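Local coordinates for protein Esterase/lipase (Lactobacillus rhamnosus, PDB 4N5H) that probably hydrolyses carboxylic esters, and may also transfer acyl groups, as an esterase of the alpha/beta-hydrolase fold, at residues A20-R25 / W77-R82; Y41-S46 / I119-R124; C89-S94 / Q283-P288; A156-Q159 / E163-E166. The protein carries 1 engineered substitution. All coordinates share one frame; numbering follows the deposited sequence.

Interaction 1: A20-R25 / W77-R82; sequences ARDKAR and WFYGDR
Asp-22 and Tyr-79 reach each other from opposite directions. The nearest CA atoms of the two segments, Asp-22 CA and Gly-80 CA, are 10.1 Å apart, so the contact is carried by side chains alone. It is one short hydrogen bond, in which the phenol OH of Tyr-79 donates to Asp-22 OD2 at 2.6 Å. The bond uses the anti lone pair of OD2, the one turned away from the other oxygen. The carboxylate is not coplanar with the phenol: the two planes stand 37° apart, and OD2 of Asp-22 sits at the ring edge, 3.2 Å from CE1 of Tyr-79. Two first torsions span the gap: Tyr-79 holds CG anti to its N (chi1 169°), while Asp-22 holds CG beside its own N. The second oxygen is occupied too. One helical turn on, Arg-25 NH1 forms a salt bridge with Asp-22 OD1 at 2.9 Å, so the buried carboxylate is gripped at both oxygens and its rotation is probably fixed. With an alanine at Asp-22, the Tyr-79 hydroxyl would probably lose its acceptor and Arg-25 its partner on this helix. Arg-25 also bridges through NE to Glu-40 of a second subunit. Tyr-79 lies just past the His-Gly-Gly-Gly sequence that in related esterases usually helps form the oxyanion hole. Its ring is nearly parallel to that of Trp-15, another residue of helix 2-28, and Leu-84 touches both partners. The bond thus ties the long N-terminal helix 2-28 to the loop between strand 66-72 and helix 86-94.

Interaction 2: Y41-S46 / I119-R124; sequences YRYEQS and IFASLR
With CG held between its backbone N and carbonyl carbon (chi1 54°), Tyr-43 lays its ring against helix 112-129 at Ala-121 and Ser-122. Its CB starts 4.1 Å from Ser-122 CA, and CG follows at 3.9 Å from the same CA. There the ring divides: CD1 meets Ala-121 CB at 3.7 Å, whereas CD2 meets Ser-122 CB at 3.8 Å. Further out, CE1 continues along the alanine methyl and CE2 along the serine CB. The tip leaves the pair, for OH is hydrogen-bonded to the carbonyl O of Gly-103. A CH-pi contact is supported by Ser-122 CB standing 4.0 Å from the ring centroid and only 17° off the normal. Ser-122 OG is turned back from the ring to bond Ile-119 O at 2.8 Å, so that the side chain presents only its methylene to the face. Glu-44 adds OE2 beside Ala-121 CB. Replacing Tyr-43 by an alanine would probably open a gap over Ala-121 and Ser-122 and leave the Gly-103 carbonyl without its phenol partner. Leu-53 touches both Tyr-43 and Ser-122, so the ring fills the angle between helix 112-129 and the end of strand 35-42, paired antiparallel with strand 52-58.

Interaction 3: C89-S94 / Q283-P288; sequences CRYLAS and QHWEWP
Tyr-91 holds CG anti to its backbone N (chi1 177°), and Trp-285 sets its own CG between N and the carbonyl carbon (chi1 74°); together these torsions carry the two rings into the space between the segments. The side chains cross at about a right angle, yet their ring planes are only 21° apart. This is not a full stack: the phenol and the six-membered indole ring have centroids 5.5 Å apart and are slid so far that they barely overlap. The touch is therefore concentrated at one corner, where Tyr-91 CD1 meets Trp-285 CE3 at 3.3 Å, with CB against CB behind it at 4.0 Å. Glu-286 CB rests over the centre of one indole face, 3.7 Å above the plane. The polar edge of the indole is satisfied by Arg-30, whose carbonyl O accepts from NE1. A type I turn from His-284 to Trp-287 presents Trp-285, and it is braced by His-284 ND1 donating to Glu-286 OE2 at 2.9 Å. Chemically, helix 86-94 meets this turn through apolar carbon alone, while the polar side chains of the turn bond to each other, to Arg-30 or to a second subunit. His-284 NE2 bonds Glu-40 of that second subunit, so with a carboxylate at each ring nitrogen the imidazole may tend toward the charged form.

Interaction 4: A156-Q159 / E163-E166; sequences ACIQ and ELQE
The side-chain amide of Gln-165 is turned so that Ile-158 O lies almost in its plane, only 9° out, and not over a face. The setting is a pair of successive helices of the alpha/beta-hydrolase fold joined by a short turn: helix 147-158, which follows the probable nucleophile elbow, leads into helix 162-168. The amide reaches back across that turn, Gln-165 NE2 donating to Ile-158 O at 3.0 Å with a nearly straight N-H...O angle of 158°. The bond falls in the carbonyl plane as well, so both flat groups are well placed for it. It satisfies a backbone oxygen near the end of helix 147-158, and Gln-165 NE2 also has Gln-159 O at 3.3 Å. Gln-165 gets there with an extended chain beyond CG. The amide of Gln-159 is engaged separately, its NE2 bonding to Val-173 O.

Beside this polar link runs an apolar one. Ile-158 and Leu-164 cross at about a right angle, with Ile-158 CG1 on Leu-164 CB at 4.0 Å. Cys-157 CB adds a looser touch to Leu-164 CD1 at 4.2 Å. Val-226 of helix 223-226 packs on both Cys-157 and Leu-164. On the Gln-165 side, the aliphatic part of the chain packs as well, Gln-165 CG lying 4.0 Å from Ile-158 CG2.

How the interactions relate
From the N terminus, helix 2-28 opens interaction 1, which closes at the loop 77-82. Before that closure, the end of strand 35-42 opens interaction 2, completed at helix 112-129, so interactions 1 and 2 cross. Helix 86-94 begins interaction 3 before interaction 2 is complete; these two cross as well, and interaction 3 closes only at the turn before helix 288-311. Within that long span, interaction 4 joins two successive helices. Interactions 1 and 3 are in series along the chain yet touch in space, Arg-25 packing on Gln-283 and His-284. Phe-120 likewise joins interactions 2 and 4 by packing on Ile-158 and Gln-159. Interactions 3 and 4 lie on opposite sides of the chain's centre.

Interaction 1: A20-R25 / W77-R82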
# COMPACT_ATOMS: atom_id res chain seq x y z
N ALA A 20 8.99 8.64 -13.39
CA ALA A 20 9.46 7.47 -12.66
C ALA A 20 10.23 7.90 -11.40
O ALA A 20 10.07 7.23 -10.36
CB ALA A 20 10.37 6.59 -13.58
N ARG A 21 11.07 8.93 -11.48
CA ARG A 21 11.85 9.41 -10.34
C ARG A 21 10.88 9.92 -9.25
O ARG A 21 11.03 9.64 -8.06
CB ARG A 21 12.82 10.55 -10.69
CG ARG A 21 14.04 10.11 -11.51
CD ARG A 21 15.03 11.21 -11.89
NE ARG A 21 14.51 12.54 -11.93
CZ ARG A 21 14.40 13.26 -13.03
NH1 ARG A 21 14.72 12.74 -14.24
NH2 ARG A 21 13.94 14.48 -12.89
N ASP A 22 9.86 10.67 -9.67
CA ASP A 22 8.88 11.18 -8.73
C ASP A 22 8.07 10.07 -8.02
O ASP A 22 7.82 10.14 -6.84
CB ASP A 22 7.86 12.14 -9.43
CG ASP A 22 8.50 13.46 -9.91
OD1 ASP A 22 9.62 13.78 -9.44
OD2 ASP A 22 7.97 14.17 -10.83
N LYS A 23 7.67 9.02 -8.79
CA LYS A 23 6.97 7.92 -8.22
C LYS A 23 7.81 7.19 -7.21
O LYS A 23 7.32 6.91 -6.15
CB LYS A 23 6.54 6.97 -9.32
CG LYS A 23 5.72 5.80 -8.87
CD LYS A 23 5.43 4.93 -10.14
CE LYS A 23 4.51 3.75 -9.85
NZ LYS A 23 4.58 2.85 -11.07
N ALA A 24 9.09 6.99 -7.53
CA ALA A 24 10.04 6.24 -6.62
C ALA A 24 10.20 7.08 -5.34
O ALA A 24 10.12 6.59 -4.20
CB ALA A 24 11.40 6.01 -7.28
N ARG A 25 10.34 8.40 -5.53
CA ARG A 25 10.50 9.31 -4.32
C ARG A 25 9.29 9.23 -3.45
O ARG A 25 9.44 9.13 -2.20
CB ARG A 25 10.76 10.74 -4.77
CG ARG A 25 10.88 11.71 -3.57
CD ARG A 25 10.98 13.19 -4.02
NE ARG A 25 11.91 13.23 -5.10
CZ ARG A 25 11.63 13.49 -6.38
NH1 ARG A 25 10.46 13.91 -6.70
NH2 ARG A 25 12.55 13.29 -7.29
N TRP A 77 5.92 22.80 -17.92
CA TRP A 77 4.68 23.06 -18.69
C TRP A 77 4.04 21.90 -19.42
O TRP A 77 2.88 21.98 -19.85
CB TRP A 77 4.83 24.35 -19.58
CG TRP A 77 5.42 25.60 -19.02
CD1 TRP A 77 4.76 26.56 -18.32
CD2 TRP A 77 6.78 26.03 -19.04
NE1 TRP A 77 5.58 27.52 -17.94
CE2 TRP A 77 6.84 27.25 -18.36
CE3 TRP A 77 7.96 25.50 -19.61
CZ2 TRP A 77 8.05 28.00 -18.20
CZ3 TRP A 77 9.12 26.21 -19.49
CH2 TRP A 77 9.18 27.47 -18.77
N PHE A 78 4.77 20.76 -19.44
CA PHE A 78 4.42 19.53 -20.14
C PHE A 78 4.03 18.37 -19.24
O PHE A 78 3.53 17.33 -19.69
CB PHE A 78 5.65 19.03 -20.98
CG PHE A 78 5.82 19.70 -22.33
CD1 PHE A 78 6.56 20.86 -22.45
CD2 PHE A 78 5.25 19.12 -23.48
CE1 PHE A 78 6.79 21.47 -23.70
CE2 PHE A 78 5.46 19.75 -24.72
CZ PHE A 78 6.19 20.91 -24.81
N TYR A 79 4.20 18.55 -17.92
CA TYR A 79 4.16 17.43 -16.97
C TYR A 79 3.54 17.92 -15.67
O TYR A 79 3.72 19.05 -15.21
CB TYR A 79 5.57 16.89 -16.68
CG TYR A 79 5.73 15.93 -15.56
CD1 TYR A 79 6.23 16.32 -14.36
CD2 TYR A 79 5.29 14.64 -15.66
CE1 TYR A 79 6.35 15.45 -13.31
CE2 TYR A 79 5.34 13.75 -14.61
CZ TYR A 79 5.90 14.17 -13.41
OH TYR A 79 6.00 13.31 -12.28
N GLY A 80 2.85 16.98 -15.03
CA GLY A 80 2.42 17.19 -13.63
C GLY A 80 0.91 17.21 -13.51
O GLY A 80 0.15 17.21 -14.48
N ASP A 81 0.44 17.26 -12.25
CA ASP A 81 -0.97 17.33 -11.98
C ASP A 81 -1.17 17.82 -10.54
O ASP A 81 -0.17 18.16 -9.90
CB ASP A 81 -1.70 15.98 -12.21
CG ASP A 81 -1.15 14.84 -11.37
OD1 ASP A 81 -0.67 15.06 -10.24
OD2 ASP A 81 -1.08 13.66 -11.90
N ARG A 82 -2.41 17.92 -10.07
CA ARG A 82 -2.70 18.41 -8.72
C ARG A 82 -2.10 17.57 -7.61
O ARG A 82 -2.04 18.03 -6.46
CB ARG A 82 -4.20 18.52 -8.52
CG ARG A 82 -4.99 17.22 -8.58
CD ARG A 82 -6.50 17.48 -8.41
NE ARG A 82 -7.19 16.31 -8.90
CZ ARG A 82 -7.22 15.09 -8.35
NH1 ARG A 82 -6.89 14.87 -7.08
NH2 ARG A 82 -7.69 14.09 -9.10

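Interaction 2: Y41-S46 / I119-R124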
# COMPACT_ATOMS: atom_id res chain seq x y z
N TYR A 41 -11.75 18.26 -6.80
CA TYR A 41 -12.80 19.14 -7.10
C TYR A 41 -12.67 19.69 -8.53
O TYR A 41 -11.63 20.27 -8.90
CB TYR A 41 -12.70 20.35 -6.20
CG TYR A 41 -13.04 20.26 -4.75
CD1 TYR A 41 -12.04 20.12 -3.75
CD2 TYR A 41 -14.34 20.36 -4.33
CE1 TYR A 41 -12.35 20.14 -2.42
CE2 TYR A 41 -14.65 20.36 -2.98
CZ TYR A 41 -13.64 20.31 -2.05
OH TYR A 41 -14.01 20.40 -0.70
N ARG A 42 -13.76 19.59 -9.31
CA ARG A 42 -13.71 20.28 -10.59
C ARG A 42 -13.82 21.77 -10.33
O ARG A 42 -14.71 22.22 -9.62
CB ARG A 42 -14.93 19.85 -11.43
CG ARG A 42 -14.88 18.47 -12.01
CD ARG A 42 -16.19 18.15 -12.70
NE ARG A 42 -16.12 16.84 -13.25
CZ ARG A 42 -17.05 16.33 -14.07
NH1 ARG A 42 -18.03 17.10 -14.50
NH2 ARG A 42 -16.85 15.10 -14.58
N TYR A 43 -13.01 22.56 -11.00
CA TYR A 43 -13.15 24.00 -10.86
C TYR A 43 -13.88 24.73 -12.04
O TYR A 43 -14.04 25.95 -11.98
CB TYR A 43 -11.79 24.70 -10.52
CG TYR A 43 -10.63 24.46 -11.42
CD1 TYR A 43 -10.64 25.01 -12.69
CD2 TYR A 43 -9.52 23.66 -11.06
CE1 TYR A 43 -9.56 24.90 -13.50
CE2 TYR A 43 -8.45 23.52 -11.91
CZ TYR A 43 -8.46 24.12 -13.11
OH TYR A 43 -7.36 23.92 -14.00
N GLU A 44 -14.27 23.94 -13.01
CA GLU A 44 -15.19 24.40 -14.00
C GLU A 44 -16.08 23.27 -14.49
O GLU A 44 -15.90 22.13 -14.11
CB GLU A 44 -14.42 25.18 -15.06
CG GLU A 44 -13.48 24.40 -15.79
CD GLU A 44 -12.53 25.29 -16.70
OE1 GLU A 44 -12.85 25.36 -17.91
OE2 GLU A 44 -11.54 25.92 -16.32
N GLN A 45 -16.99 23.58 -15.40
CA GLN A 45 -17.88 22.53 -15.91
C GLN A 45 -17.18 21.70 -16.96
O GLN A 45 -17.41 21.91 -18.17
CB GLN A 45 -19.22 23.09 -16.42
CG GLN A 45 -20.01 23.87 -15.40
CD GLN A 45 -21.36 24.30 -15.97
OE1 GLN A 45 -21.44 24.95 -17.00
NE2 GLN A 45 -22.41 23.89 -15.33
N SER A 46 -16.29 20.80 -16.56
CA SER A 46 -15.48 20.04 -17.49
C SER A 46 -15.12 18.71 -16.88
O SER A 46 -14.82 18.65 -15.65
CB SER A 46 -14.20 20.88 -17.69
OG SER A 46 -13.16 20.15 -18.30
N ILE A 119 -5.48 28.30 -14.35
CA ILE A 119 -5.10 28.81 -12.99
C ILE A 119 -6.05 29.86 -12.47
O ILE A 119 -6.52 29.78 -11.32
CB ILE A 119 -3.61 29.25 -12.95
CG1 ILE A 119 -2.65 28.13 -13.25
CG2 ILE A 119 -3.27 29.90 -11.67
CD1 ILE A 119 -1.22 28.50 -13.62
N PHE A 120 -6.43 30.85 -13.32
CA PHE A 120 -7.38 31.86 -12.87
C PHE A 120 -8.76 31.25 -12.55
O PHE A 120 -9.43 31.68 -11.62
CB PHE A 120 -7.51 32.98 -13.90
CG PHE A 120 -6.60 34.12 -13.63
CD1 PHE A 120 -5.28 34.05 -14.13
CD2 PHE A 120 -7.00 35.18 -12.85
CE1 PHE A 120 -4.40 35.06 -13.85
CE2 PHE A 120 -6.13 36.22 -12.55
CZ PHE A 120 -4.82 36.11 -13.00
N ALA A 121 -9.16 30.20 -13.27
CA ALA A 121 -10.42 29.54 -12.93
C ALA A 121 -10.40 28.85 -11.58
O ALA A 121 -11.38 28.92 -10.80
CB ALA A 121 -10.78 28.48 -13.98
N SER A 122 -9.23 28.25 -11.23
CA SER A 122 -9.07 27.66 -9.88
C SER A 122 -9.08 28.74 -8.83
O SER A 122 -9.69 28.55 -7.77
CB SER A 122 -7.80 26.82 -9.76
OG SER A 122 -6.60 27.56 -9.69
N LEU A 123 -8.52 29.91 -9.11
CA LEU A 123 -8.55 31.02 -8.11
C LEU A 123 -9.98 31.54 -7.95
O LEU A 123 -10.44 31.81 -6.87
CB LEU A 123 -7.67 32.21 -8.57
CG LEU A 123 -6.19 31.93 -8.85
CD1 LEU A 123 -5.49 33.18 -9.36
CD2 LEU A 123 -5.51 31.47 -7.67
N ARG A 124 -10.71 31.72 -9.08
CA ARG A 124 -12.07 32.11 -9.06
C ARG A 124 -12.95 31.13 -8.30
O ARG A 124 -13.77 31.52 -7.49
CB ARG A 124 -12.64 32.33 -10.46
CG ARG A 124 -13.93 33.14 -10.45
CD ARG A 124 -14.32 33.69 -11.88
NE ARG A 124 -13.11 34.06 -12.64
CZ ARG A 124 -12.43 35.19 -12.50
NH1 ARG A 124 -12.91 36.18 -11.75
NH2 ARG A 124 -11.28 35.34 -13.16

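Interaction 3: C89-S94 / Q283-P288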
# COMPACT_ATOMS: atom_id res chain seq x y z
N CYS A 89 2.49 20.42 -0.12
CA CYS A 89 1.22 21.05 0.30
C CYS A 89 0.77 20.57 1.66
O CYS A 89 0.29 21.37 2.47
CB CYS A 89 0.14 20.84 -0.75
SG CYS A 89 0.40 21.81 -2.28
N ARG A 90 0.84 19.26 1.94
CA ARG A 90 0.47 18.78 3.27
C ARG A 90 1.35 19.41 4.34
O ARG A 90 0.87 19.79 5.44
CB ARG A 90 0.67 17.26 3.35
CG ARG A 90 -0.30 16.43 2.53
CD ARG A 90 0.18 14.97 2.38
NE ARG A 90 -0.89 14.20 1.74
CZ ARG A 90 -0.69 13.16 0.87
NH1 ARG A 90 0.50 12.68 0.58
NH2 ARG A 90 -1.72 12.55 0.35
N TYR A 91 2.65 19.52 4.05
CA TYR A 91 3.53 20.16 5.03
C TYR A 91 3.05 21.58 5.36
O TYR A 91 2.90 21.97 6.53
CB TYR A 91 5.04 20.19 4.66
CG TYR A 91 5.78 20.93 5.72
CD1 TYR A 91 6.03 20.31 6.98
CD2 TYR A 91 6.21 22.24 5.52
CE1 TYR A 91 6.64 21.03 7.98
CE2 TYR A 91 6.82 22.93 6.57
CZ TYR A 91 7.00 22.33 7.77
OH TYR A 91 7.65 22.99 8.80
N LEU A 92 2.82 22.36 4.34
CA LEU A 92 2.39 23.73 4.62
C LEU A 92 1.09 23.74 5.41
O LEU A 92 0.94 24.50 6.36
CB LEU A 92 2.28 24.51 3.31
CG LEU A 92 3.50 24.60 2.43
CD1 LEU A 92 3.18 25.30 1.12
CD2 LEU A 92 4.64 25.28 3.25
N ALA A 93 0.12 22.91 5.03
CA ALA A 93 -1.17 22.82 5.75
C ALA A 93 -0.98 22.43 7.22
O ALA A 93 -1.65 22.98 8.10
CB ALA A 93 -2.12 21.79 5.07
N SER A 94 -0.02 21.56 7.47
CA SER A 94 0.22 21.07 8.83
C SER A 94 0.68 22.20 9.77
O SER A 94 0.56 22.05 11.00
CB SER A 94 1.29 19.93 8.86
OG SER A 94 2.61 20.44 8.72
N GLN A 283 10.43 18.95 -3.13
CA GLN A 283 10.58 17.50 -3.28
C GLN A 283 10.83 16.75 -2.00
O GLN A 283 10.36 15.62 -1.90
CB GLN A 283 11.69 17.17 -4.27
CG GLN A 283 11.36 17.65 -5.64
CD GLN A 283 12.49 17.28 -6.65
OE1 GLN A 283 13.66 17.07 -6.30
NE2 GLN A 283 12.02 17.04 -7.91
N HIS A 284 11.48 17.36 -1.00
CA HIS A 284 11.77 16.74 0.30
C HIS A 284 11.48 17.68 1.43
O HIS A 284 12.41 18.32 2.05
CB HIS A 284 13.23 16.32 0.34
CG HIS A 284 13.47 15.05 -0.41
ND1 HIS A 284 13.16 13.83 0.13
CD2 HIS A 284 13.83 14.83 -1.66
CE1 HIS A 284 13.39 12.88 -0.78
NE2 HIS A 284 13.78 13.48 -1.88
N TRP A 285 10.19 17.77 1.76
CA TRP A 285 9.76 18.62 2.89
C TRP A 285 10.45 18.31 4.18
O TRP A 285 10.60 19.19 5.01
CB TRP A 285 8.24 18.47 3.07
CG TRP A 285 7.84 17.18 3.67
CD1 TRP A 285 7.62 16.02 3.02
CD2 TRP A 285 7.79 16.88 5.07
NE1 TRP A 285 7.41 15.01 3.95
CE2 TRP A 285 7.44 15.52 5.20
CE3 TRP A 285 7.87 17.65 6.22
CZ2 TRP A 285 7.27 14.91 6.40
CZ3 TRP A 285 7.76 17.05 7.39
CH2 TRP A 285 7.45 15.68 7.52
N GLU A 286 10.90 17.05 4.32
CA GLU A 286 11.32 16.56 5.63
C GLU A 286 12.78 16.93 5.93
O GLU A 286 13.24 16.79 7.04
CB GLU A 286 11.08 15.02 5.66
CG GLU A 286 12.11 14.11 4.97
CD GLU A 286 12.01 14.01 3.46
OE1 GLU A 286 11.22 14.76 2.82
OE2 GLU A 286 12.73 13.21 2.89
N TRP A 287 13.54 17.36 4.92
CA TRP A 287 14.92 17.65 5.22
C TRP A 287 14.96 18.94 6.10
O TRP A 287 14.24 19.91 5.84
CB TRP A 287 15.69 17.95 4.00
CG TRP A 287 15.82 16.85 3.01
CD1 TRP A 287 15.48 15.57 3.15
CD2 TRP A 287 16.50 16.98 1.76
NE1 TRP A 287 15.87 14.87 2.03
CE2 TRP A 287 16.48 15.71 1.15
CE3 TRP A 287 17.12 18.07 1.09
CZ2 TRP A 287 16.98 15.48 -0.14
CZ3 TRP A 287 17.67 17.84 -0.19
CH2 TRP A 287 17.62 16.55 -0.78
N PRO A 288 15.95 19.04 7.02
CA PRO A 288 16.13 20.29 7.82
C PRO A 288 16.22 21.58 7.02
O PRO A 288 15.57 22.57 7.36
CB PRO A 288 17.47 20.02 8.55
CG PRO A 288 17.55 18.53 8.64
CD PRO A 288 16.81 17.93 7.50

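Interaction 4: A156-Q159 / E163-E166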
# COMPACT_ATOMS: atom_id res chain seq x y z
N ALA A 156 0.63 36.82 -10.91
CA ALA A 156 0.76 37.97 -10.00
C ALA A 156 0.65 39.30 -10.79
O ALA A 156 -0.03 40.20 -10.31
CB ALA A 156 2.07 37.93 -9.27
N CYS A 157 1.22 39.35 -11.95
CA CYS A 157 1.15 40.56 -12.78
C CYS A 157 -0.20 40.73 -13.44
O CYS A 157 -0.79 41.84 -13.45
CB CYS A 157 2.20 40.49 -13.86
SG CYS A 157 3.91 40.59 -13.24
N ILE A 158 -0.71 39.63 -13.97
CA ILE A 158 -2.01 39.66 -14.66
C ILE A 158 -3.10 40.10 -13.73
O ILE A 158 -3.97 40.89 -14.10
CB ILE A 158 -2.34 38.33 -15.35
CG1 ILE A 158 -1.31 38.00 -16.42
CG2 ILE A 158 -3.76 38.32 -15.93
CD1 ILE A 158 -1.25 36.55 -16.79
N GLN A 159 -3.09 39.65 -12.49
CA GLN A 159 -4.09 40.04 -11.55
C GLN A 159 -4.12 41.56 -11.30
O GLN A 159 -5.16 42.06 -10.87
CB GLN A 159 -3.87 39.24 -10.25
CG GLN A 159 -4.66 39.70 -9.05
CD GLN A 159 -6.16 39.46 -9.14
OE1 GLN A 159 -6.63 38.77 -10.02
NE2 GLN A 159 -6.90 40.00 -8.18
N GLU A 163 -5.13 45.38 -18.86
CA GLU A 163 -4.66 45.09 -20.19
C GLU A 163 -4.21 43.60 -20.30
O GLU A 163 -4.41 42.94 -21.33
CB GLU A 163 -3.49 46.00 -20.55
CG GLU A 163 -2.96 45.77 -21.96
N LEU A 164 -3.46 43.13 -19.30
CA LEU A 164 -3.01 41.70 -19.37
C LEU A 164 -4.16 40.76 -19.16
O LEU A 164 -4.21 39.72 -19.73
CB LEU A 164 -1.94 41.44 -18.35
CG LEU A 164 -0.59 42.14 -18.58
CD1 LEU A 164 0.29 41.72 -17.45
CD2 LEU A 164 0.01 41.78 -19.90
N GLN A 165 -5.08 41.11 -18.31
CA GLN A 165 -6.32 40.33 -18.19
C GLN A 165 -7.01 40.19 -19.56
O GLN A 165 -7.49 39.12 -19.90
CB GLN A 165 -7.28 40.98 -17.21
CG GLN A 165 -6.79 40.87 -15.76
CD GLN A 165 -7.37 41.86 -14.84
OE1 GLN A 165 -8.49 42.42 -15.07
NE2 GLN A 165 -6.64 42.16 -13.78
N GLU A 166 -7.10 41.28 -20.30
CA GLU A 166 -7.75 41.18 -21.64
C GLU A 166 -6.94 40.29 -22.52
O GLU A 166 -7.51 39.45 -23.24
CB GLU A 166 -7.83 42.56 -22.25
CG GLU A 166 -8.76 43.42 -21.41
CD GLU A 166 -10.16 43.50 -21.91
OE1 GLU A 166 -10.43 42.91 -22.97
OE2 GLU A 166 -10.99 44.20 -21.26